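Local coordinates for nucleoporin nup120 (PDB 4GQ2), which serves as a structural component of the nuclear pore complex, the assembly through which transport between nucleus and cytoplasm passes, at residues A299-F310 against E341-L352. Residues are numbered along the deposited sequence; the frame is centred on the assembly and turned at random.
Sequences ALYYPDNSHGSF and EFIPWMLSDFQL
L347 and Y301 meet in a CH-pi contact: the methyl CD2 of L347 sits over one face of the tyrosine ring, 3.5 Å from its centroid. Y301 holds its CG anti to the backbone N (chi1 180°), which carries the ring forward along the strand and toward the facing sheet until OH reaches the carbonyl O of H307, 2.6 Å away and well above the carbonyl plane. With an alanine here, the H307 carbonyl would probably lose this hydroxyl and the L347 methyl the ring face it rests on.

The aromatic contact between F310 and F350 is T-shaped. The CE2 edge of F310 points at the centre of the F350 face, with centroids 5.2 Å apart and planes at 65°. Purely apolar contacts continue the interface: A299 CB lies 3.7 Å from F350 CE2, at the edge of that ring, and 3.8 Å from L352 CD2. I366 and L364 of strand 361-370 pack against L347 and F350 from within their own sheet.

Polar contact is confined to the loop end, where H307 NE2 donates to E341 OE2 over 2.7 Å. The acceptor lies in the imidazole plane, but the bond is bent (137°) and reaches the carboxylate on its anti side, tilted out of the carboxylate plane. H307 CE1 also rests against W345 CB.

Strands 297-302 and 346-354 belong to different sheets, so side chains rather than backbone bonds join them. Such face-to-face packing of successive sheets is the hallmark of neighbouring blades in a beta-propeller, the fold of this part of the chain.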
loop_
_atom_site.group_PDB
_atom_site.type_symbol
_atom_site.label_atom_id
_atom_site.label_comp_id
_atom_site.label_asym_id
_atom_site.label_seq_id
_atom_site.Cartn_x
_atom_site.Cartn_y
_atom_site.Cartn_z
ATOM N N ALA A 299 -0.871 -43.546 -0.976
ATOM C CA ALA A 299 -2.242 -43.261 -0.602
ATOM C C ALA A 299 -3.150 -43.511 -1.799
ATOM O O ALA A 299 -2.793 -43.201 -2.938
ATOM C CB ALA A 299 -2.378 -41.835 -0.100
ATOM N N LEU A 300 -4.318 -44.082 -1.527
ATOM C CA LEU A 300 -5.255 -44.480 -2.568
ATOM C C LEU A 300 -6.673 -44.102 -2.164
ATOM O O LEU A 300 -7.064 -44.278 -1.006
ATOM C CB LEU A 300 -5.128 -45.985 -2.854
ATOM C CG LEU A 300 -6.269 -46.781 -3.505
ATOM C CD1 LEU A 300 -6.579 -46.314 -4.921
ATOM C CD2 LEU A 300 -5.937 -48.266 -3.493
ATOM N N TYR A 301 -7.428 -43.583 -3.131
ATOM C CA TYR A 301 -8.769 -43.055 -2.897
ATOM C C TYR A 301 -9.869 -43.970 -3.418
ATOM O O TYR A 301 -9.772 -44.497 -4.530
ATOM C CB TYR A 301 -8.914 -41.682 -3.557
ATOM C CG TYR A 301 -10.272 -41.041 -3.381
ATOM C CD1 TYR A 301 -10.763 -40.745 -2.112
ATOM C CD2 TYR A 301 -11.060 -40.703 -4.488
ATOM C CE1 TYR A 301 -12.002 -40.145 -1.942
ATOM C CE2 TYR A 301 -12.301 -40.092 -4.327
ATOM C CZ TYR A 301 -12.762 -39.819 -3.051
ATOM O OH TYR A 301 -13.980 -39.220 -2.868
ATOM N N TYR A 302 -10.912 -44.128 -2.602
ATOM C CA TYR A 302 -12.097 -44.908 -2.950
ATOM C C TYR A 302 -13.323 -44.005 -2.908
ATOM O O TYR A 302 -13.702 -43.534 -1.832
ATOM C CB TYR A 302 -12.322 -46.037 -1.944
ATOM C CG TYR A 302 -11.354 -47.197 -2.004
ATOM C CD1 TYR A 302 -10.126 -47.138 -1.344
ATOM C CD2 TYR A 302 -11.687 -48.376 -2.681
ATOM C CE1 TYR A 302 -9.243 -48.205 -1.376
ATOM C CE2 TYR A 302 -10.810 -49.452 -2.715
ATOM C CZ TYR A 302 -9.591 -49.359 -2.061
ATOM O OH TYR A 302 -8.708 -50.415 -2.085
ATOM N N PRO A 303 -13.944 -43.754 -4.072
ATOM C CA PRO A 303 -15.214 -43.022 -4.104
ATOM C C PRO A 303 -16.333 -43.764 -3.367
ATOM O O PRO A 303 -16.336 -44.997 -3.318
ATOM C CB PRO A 303 -15.531 -42.934 -5.598
ATOM C CG PRO A 303 -14.200 -43.028 -6.269
ATOM C CD PRO A 303 -13.388 -43.964 -5.421
ATOM N N ASP A 304 -17.258 -42.999 -2.788
ATOM C CA ASP A 304 -18.400 -43.529 -2.043
ATOM C C ASP A 304 -19.660 -42.833 -2.499
ATOM O O ASP A 304 -19.675 -42.143 -3.518
ATOM C CB ASP A 304 -18.263 -43.216 -0.549
ATOM C CG ASP A 304 -17.394 -44.197 0.190
ATOM O OD1 ASP A 304 -16.784 -45.079 -0.445
ATOM O OD2 ASP A 304 -17.314 -44.066 1.429
ATOM N N ASN A 305 -20.715 -43.013 -1.709
ATOM C CA ASN A 305 -21.902 -42.184 -1.795
ATOM C C ASN A 305 -21.682 -40.880 -1.038
ATOM O O ASN A 305 -22.283 -39.859 -1.373
ATOM C CB ASN A 305 -23.111 -42.925 -1.225
ATOM C CG ASN A 305 -23.444 -44.182 -2.005
ATOM O OD1 ASN A 305 -23.268 -45.297 -1.511
ATOM N ND2 ASN A 305 -23.917 -44.009 -3.236
ATOM N N SER A 306 -20.810 -40.921 -0.028
ATOM C CA SER A 306 -20.545 -39.764 0.834
ATOM C C SER A 306 -19.054 -39.458 1.018
ATOM O O SER A 306 -18.489 -39.674 2.094
ATOM C CB SER A 306 -21.214 -39.953 2.198
ATOM O OG SER A 306 -20.635 -41.041 2.894
ATOM N N HIS A 307 -18.429 -38.962 -0.050
ATOM C CA HIS A 307 -17.052 -38.420 -0.022
ATOM C C HIS A 307 -15.921 -39.417 -0.073
ATOM O O HIS A 307 -14.781 -39.049 -0.364
ATOM C CB HIS A 307 -16.859 -37.408 1.116
ATOM C CG HIS A 307 -17.867 -36.282 1.101
ATOM N ND1 HIS A 307 -18.214 -35.635 -0.031
ATOM C CD2 HIS A 307 -18.612 -35.707 2.126
ATOM C CE1 HIS A 307 -19.135 -34.695 0.255
ATOM N NE2 HIS A 307 -19.376 -34.737 1.575
ATOM N N GLY A 308 -16.216 -40.685 0.194
ATOM C CA GLY A 308 -15.226 -41.742 0.014
ATOM C C GLY A 308 -14.373 -42.052 1.228
ATOM O O GLY A 308 -14.730 -41.718 2.358
ATOM N N SER A 309 -13.242 -42.705 0.980
ATOM C CA SER A 309 -12.299 -43.087 2.024
ATOM C C SER A 309 -10.921 -43.255 1.402
ATOM O O SER A 309 -10.781 -43.217 0.182
ATOM C CB SER A 309 -12.739 -44.387 2.711
ATOM O OG SER A 309 -12.905 -45.441 1.776
ATOM N N PHE A 310 -9.907 -43.440 2.240
ATOM C CA PHE A 310 -8.533 -43.517 1.764
ATOM C C PHE A 310 -7.794 -44.730 2.323
ATOM O O PHE A 310 -8.029 -45.140 3.459
ATOM C CB PHE A 310 -7.770 -42.243 2.133
ATOM C CG PHE A 310 -8.230 -41.013 1.395
ATOM C CD1 PHE A 310 -9.259 -40.224 1.901
ATOM C CD2 PHE A 310 -7.619 -40.632 0.205
ATOM C CE1 PHE A 310 -9.679 -39.089 1.228
ATOM C CE2 PHE A 310 -8.030 -39.495 -0.473
ATOM C CZ PHE A 310 -9.061 -38.723 0.041
ATOM N N GLU A 341 -24.037 -30.406 2.410
ATOM C CA GLU A 341 -24.190 -31.596 1.565
ATOM C C GLU A 341 -25.605 -31.841 1.010
ATOM O O GLU A 341 -26.212 -32.897 1.224
ATOM C CB GLU A 341 -23.627 -32.829 2.272
ATOM C CG GLU A 341 -22.116 -32.777 2.456
ATOM C CD GLU A 341 -21.651 -33.420 3.752
ATOM O OE1 GLU A 341 -22.467 -33.553 4.689
ATOM O OE2 GLU A 341 -20.459 -33.777 3.843
ATOM N N PHE A 342 -26.125 -30.831 0.321
ATOM C CA PHE A 342 -27.178 -31.012 -0.676
ATOM C C PHE A 342 -26.715 -30.362 -1.986
ATOM O O PHE A 342 -27.415 -30.401 -3.002
ATOM C CB PHE A 342 -28.549 -30.494 -0.205
ATOM C CG PHE A 342 -28.481 -29.372 0.793
ATOM C CD1 PHE A 342 -28.323 -28.053 0.376
ATOM C CD2 PHE A 342 -28.599 -29.633 2.156
ATOM C CE1 PHE A 342 -28.268 -27.018 1.299
ATOM C CE2 PHE A 342 -28.546 -28.603 3.083
ATOM C CZ PHE A 342 -28.381 -27.293 2.654
ATOM N N ILE A 343 -25.524 -29.761 -1.928
ATOM C CA ILE A 343 -24.716 -29.433 -3.110
ATOM C C ILE A 343 -23.474 -30.340 -3.123
ATOM O O ILE A 343 -22.915 -30.636 -2.060
ATOM C CB ILE A 343 -24.322 -27.933 -3.187
ATOM C CG1 ILE A 343 -23.711 -27.424 -1.875
ATOM C CG2 ILE A 343 -25.521 -27.081 -3.579
ATOM C CD1 ILE A 343 -22.194 -27.438 -1.833
ATOM N N PRO A 344 -23.037 -30.790 -4.318
ATOM C CA PRO A 344 -22.010 -31.834 -4.366
ATOM C C PRO A 344 -20.585 -31.327 -4.124
ATOM O O PRO A 344 -20.288 -30.162 -4.383
ATOM C CB PRO A 344 -22.144 -32.384 -5.785
ATOM C CG PRO A 344 -22.643 -31.229 -6.592
ATOM C CD PRO A 344 -23.420 -30.331 -5.669
ATOM N N TRP A 345 -19.726 -32.212 -3.622
ATOM C CA TRP A 345 -18.303 -31.938 -3.437
ATOM C C TRP A 345 -17.486 -33.012 -4.104
ATOM O O TRP A 345 -17.767 -34.206 -3.946
ATOM C CB TRP A 345 -17.945 -31.901 -1.958
ATOM C CG TRP A 345 -18.304 -30.631 -1.223
ATOM C CD1 TRP A 345 -19.421 -30.401 -0.424
ATOM C CD2 TRP A 345 -17.529 -29.380 -1.159
ATOM N NE1 TRP A 345 -19.399 -29.135 0.099
ATOM C CE2 TRP A 345 -18.295 -28.468 -0.300
ATOM C CE3 TRP A 345 -16.330 -28.937 -1.712
ATOM C CZ2 TRP A 345 -17.859 -27.176 -0.022
ATOM C CZ3 TRP A 345 -15.900 -27.633 -1.422
ATOM C CH2 TRP A 345 -16.649 -26.774 -0.604
ATOM N N MET A 346 -16.462 -32.599 -4.849
ATOM C CA MET A 346 -15.574 -33.534 -5.541
ATOM C C MET A 346 -14.142 -33.425 -5.044
ATOM O O MET A 346 -13.661 -32.339 -4.716
ATOM C CB MET A 346 -15.592 -33.299 -7.052
ATOM C CG MET A 346 -16.869 -33.728 -7.751
ATOM S SD MET A 346 -16.681 -33.750 -9.544
ATOM C CE MET A 346 -18.397 -33.775 -10.061
ATOM N N LEU A 347 -13.462 -34.562 -5.000
ATOM C CA LEU A 347 -12.039 -34.586 -4.725
ATOM C C LEU A 347 -11.314 -33.891 -5.866
ATOM O O LEU A 347 -11.522 -34.220 -7.035
ATOM C CB LEU A 347 -11.535 -36.027 -4.585
ATOM C CG LEU A 347 -10.057 -36.184 -4.240
ATOM C CD1 LEU A 347 -9.774 -35.504 -2.913
ATOM C CD2 LEU A 347 -9.650 -37.647 -4.180
ATOM N N SER A 348 -10.476 -32.920 -5.521
ATOM C CA SER A 348 -9.633 -32.260 -6.506
ATOM C C SER A 348 -8.239 -32.884 -6.530
ATOM O O SER A 348 -7.699 -33.161 -7.599
ATOM C CB SER A 348 -9.541 -30.759 -6.221
ATOM O OG SER A 348 -8.445 -30.176 -6.910
ATOM N N ASP A 349 -7.667 -33.107 -5.348
ATOM C CA ASP A 349 -6.294 -33.571 -5.240
ATOM C C ASP A 349 -5.998 -33.907 -3.785
ATOM O O ASP A 349 -6.778 -33.562 -2.894
ATOM C CB ASP A 349 -5.335 -32.480 -5.736
ATOM C CG ASP A 349 -3.974 -33.020 -6.139
ATOM O OD1 ASP A 349 -3.714 -34.234 -5.979
ATOM O OD2 ASP A 349 -3.151 -32.217 -6.624
ATOM N N PHE A 350 -4.871 -34.578 -3.545
ATOM C CA PHE A 350 -4.429 -34.871 -2.182
ATOM C C PHE A 350 -2.938 -35.202 -2.143
ATOM O O PHE A 350 -2.354 -35.581 -3.159
ATOM C CB PHE A 350 -5.294 -35.973 -1.526
ATOM C CG PHE A 350 -5.203 -37.320 -2.197
ATOM C CD1 PHE A 350 -5.889 -37.576 -3.375
ATOM C CD2 PHE A 350 -4.447 -38.341 -1.631
ATOM C CE1 PHE A 350 -5.807 -38.817 -3.990
ATOM C CE2 PHE A 350 -4.362 -39.586 -2.239
ATOM C CZ PHE A 350 -5.046 -39.824 -3.421
ATOM N N GLN A 351 -2.319 -35.019 -0.982
ATOM C CA GLN A 351 -0.904 -35.352 -0.799
ATOM C C GLN A 351 -0.713 -36.238 0.430
ATOM O O GLN A 351 -1.580 -36.285 1.301
ATOM C CB GLN A 351 -0.045 -34.089 -0.649
ATOM C CG GLN A 351 -0.029 -33.169 -1.848
ATOM C CD GLN A 351 0.898 -33.637 -2.942
ATOM O OE1 GLN A 351 2.068 -33.261 -2.975
ATOM N NE2 GLN A 351 0.381 -34.458 -3.850
ATOM N N LEU A 352 0.435 -36.909 0.499
ATOM C CA LEU A 352 0.773 -37.769 1.628
ATOM C C LEU A 352 2.186 -37.482 2.131
ATOM O O LEU A 352 3.125 -37.371 1.338
ATOM C CB LEU A 352 0.627 -39.244 1.233
ATOM C CG LEU A 352 1.048 -40.339 2.214
ATOM C CD1 LEU A 352 0.103 -40.413 3.405
ATOM C CD2 LEU A 352 1.121 -41.681 1.496
#